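Local coordinates for CdnC (Chryseobacterium gregarium DSM 19109, PDB 7MGV), which is an ATP-grasp ligase that probably uses ATP to install omega-ester (macrolactone) rings in a ribosomally made graspetide precursor peptide, at residues Y98-G103 against E119-L124. Sequence-based numbering, arbitrary orientation.
Sequences YNIGHG and EIRNTL
In the MvdD-type pre-ATP-grasp region, the loop that follows strand 91-94 packs on the long helix 110-130 through one side chain, Ile-100. No hydrogen bond joins segments 98-103 and 119-124. The contact is apolar and small, burying 175 Å² over both sides. Ile-100 points at the helix and divides its two branches. With chi1 at 61°, CG1 is flanked by both the backbone N and C, and chi2 is extended, which carries CD1 out to the helix surface. There CD1 lies 3.5 Å from Arg-121 CA, and the Arg-121 CB is equally close. The same methyl meets Ile-120 CG2 at 4.0 Å. The other branch, CG2, reaches Leu-124 CD2 at 4.2 Å, one helical turn further on. Arg-121 takes part with the base of its chain. Its side chain crosses that of Ile-100 at about a right angle, then bends at chi3 (86°), and the guanidinium group heads off from the loop. Within the helix, Glu-119 O accepts from both Thr-123 N and Thr-123 OG1, the latter at 3.0 Å. The two donors come from opposite faces of the carbonyl plane. Val-55, in the loop after strand 48-54, touches both Ile-100 and Leu-124, and Asp-56 and His-102 are joined by a backbone hydrogen bond. The second subunit also packs on this helix: Glu-119 is hydrogen-bonded to its Gln-189 and Thr-190, which follow its strand 184-187.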
loop_
_atom_site.group_PDB
_atom_site.type_symbol
_atom_site.label_atom_id
_atom_site.label_comp_id
_atom_site.label_asym_id
_atom_site.label_seq_id
_atom_site.Cartn_x
_atom_site.Cartn_y
_atom_site.Cartn_z
ATOM N N TYR A 98 -4.947 -2.737 -12.270
ATOM C CA TYR A 98 -3.883 -1.988 -12.918
ATOM C C TYR A 98 -4.393 -0.856 -13.795
ATOM O O TYR A 98 -3.582 -0.044 -14.256
ATOM C CB TYR A 98 -3.006 -2.923 -13.765
ATOM C CG TYR A 98 -2.360 -4.038 -12.972
ATOM C CD1 TYR A 98 -2.462 -5.359 -13.387
ATOM C CD2 TYR A 98 -1.648 -3.768 -11.810
ATOM C CE1 TYR A 98 -1.874 -6.381 -12.666
ATOM C CE2 TYR A 98 -1.057 -4.784 -11.083
ATOM C CZ TYR A 98 -1.172 -6.088 -11.516
ATOM O OH TYR A 98 -0.586 -7.104 -10.797
ATOM N N ASN A 99 -5.701 -0.774 -14.036
ATOM C CA ASN A 99 -6.261 0.280 -14.882
ATOM C C ASN A 99 -7.663 0.594 -14.371
ATOM O O ASN A 99 -8.612 -0.138 -14.664
ATOM C CB ASN A 99 -6.282 -0.140 -16.344
ATOM C CG ASN A 99 -7.097 0.803 -17.205
ATOM O OD1 ASN A 99 -8.001 0.382 -17.925
ATOM N ND2 ASN A 99 -6.782 2.091 -17.131
ATOM N N ILE A 100 -7.781 1.675 -13.609
ATOM C CA ILE A 100 -9.066 2.168 -13.145
ATOM C C ILE A 100 -9.303 3.537 -13.768
ATOM O O ILE A 100 -8.381 4.191 -14.267
ATOM C CB ILE A 100 -9.137 2.244 -11.609
ATOM C CG1 ILE A 100 -8.078 3.207 -11.088
ATOM C CG2 ILE A 100 -8.918 0.873 -10.995
ATOM C CD1 ILE A 100 -8.426 3.801 -9.766
ATOM N N GLY A 101 -10.558 3.972 -13.735
ATOM C CA GLY A 101 -10.901 5.279 -14.270
ATOM C C GLY A 101 -10.701 5.421 -15.763
ATOM O O GLY A 101 -10.202 6.458 -16.221
ATOM N N HIS A 102 -11.068 4.403 -16.537
ATOM C CA HIS A 102 -10.953 4.492 -17.984
ATOM C C HIS A 102 -11.942 5.517 -18.525
ATOM O O HIS A 102 -13.131 5.483 -18.195
ATOM C CB HIS A 102 -11.192 3.129 -18.628
ATOM C CG HIS A 102 -10.947 3.110 -20.106
ATOM N ND1 HIS A 102 -11.950 3.317 -21.029
ATOM C CD2 HIS A 102 -9.814 2.916 -20.819
ATOM C CE1 HIS A 102 -11.444 3.248 -22.247
ATOM N NE2 HIS A 102 -10.149 3.007 -22.148
ATOM N N GLY A 103 -11.444 6.436 -19.351
ATOM C CA GLY A 103 -12.260 7.472 -19.938
ATOM C C GLY A 103 -12.280 8.781 -19.177
ATOM O O GLY A 103 -12.725 9.793 -19.730
ATOM N N GLU A 119 -8.501 10.590 -5.974
ATOM C CA GLU A 119 -9.706 10.394 -5.172
ATOM C C GLU A 119 -10.454 9.132 -5.590
ATOM O O GLU A 119 -10.961 8.395 -4.738
ATOM C CB GLU A 119 -10.618 11.616 -5.273
ATOM C CG GLU A 119 -11.909 11.485 -4.478
ATOM C CD GLU A 119 -11.708 11.704 -2.987
ATOM O OE1 GLU A 119 -10.602 12.124 -2.585
ATOM O OE2 GLU A 119 -12.661 11.457 -2.217
ATOM N N ILE A 120 -10.533 8.869 -6.896
ATOM C CA ILE A 120 -11.206 7.666 -7.384
ATOM C C ILE A 120 -10.518 6.418 -6.842
ATOM O O ILE A 120 -11.162 5.519 -6.279
ATOM C CB ILE A 120 -11.238 7.667 -8.924
ATOM C CG1 ILE A 120 -12.240 8.698 -9.445
ATOM C CG2 ILE A 120 -11.555 6.283 -9.461
ATOM C CD1 ILE A 120 -12.027 9.080 -10.896
ATOM N N ARG A 121 -9.192 6.349 -7.006
ATOM C CA ARG A 121 -8.440 5.196 -6.532
ATOM C C ARG A 121 -8.574 5.029 -5.029
ATOM O O ARG A 121 -8.736 3.908 -4.537
ATOM C CB ARG A 121 -6.968 5.329 -6.922
ATOM C CG ARG A 121 -6.146 4.082 -6.637
ATOM C CD ARG A 121 -4.697 4.257 -7.060
ATOM N NE ARG A 121 -3.890 4.876 -6.013
ATOM C CZ ARG A 121 -2.690 5.411 -6.214
ATOM N NH1 ARG A 121 -2.155 5.402 -7.427
ATOM N NH2 ARG A 121 -2.025 5.953 -5.204
ATOM N N ASN A 122 -8.515 6.132 -4.280
ATOM C CA ASN A 122 -8.599 6.019 -2.831
ATOM C C ASN A 122 -9.981 5.562 -2.391
ATOM O O ASN A 122 -10.098 4.717 -1.503
ATOM C CB ASN A 122 -8.239 7.346 -2.173
ATOM C CG ASN A 122 -7.946 7.198 -0.695
ATOM O OD1 ASN A 122 -8.851 6.979 0.112
ATOM N ND2 ASN A 122 -6.674 7.312 -0.330
ATOM N N THR A 123 -11.039 6.091 -3.011
ATOM C CA THR A 123 -12.392 5.668 -2.664
ATOM C C THR A 123 -12.582 4.179 -2.929
ATOM O O THR A 123 -13.099 3.441 -2.078
ATOM C CB THR A 123 -13.412 6.490 -3.457
ATOM O OG1 THR A 123 -13.389 7.848 -3.002
ATOM C CG2 THR A 123 -14.815 5.924 -3.282
ATOM N N LEU A 124 -12.136 3.713 -4.096
ATOM C CA LEU A 124 -12.359 2.314 -4.451
ATOM C C LEU A 124 -11.501 1.377 -3.603
ATOM O O LEU A 124 -11.995 0.366 -3.081
ATOM C CB LEU A 124 -12.081 2.108 -5.936
ATOM C CG LEU A 124 -12.185 0.660 -6.394
ATOM C CD1 LEU A 124 -13.565 0.368 -6.963
ATOM C CD2 LEU A 124 -11.103 0.403 -7.404
#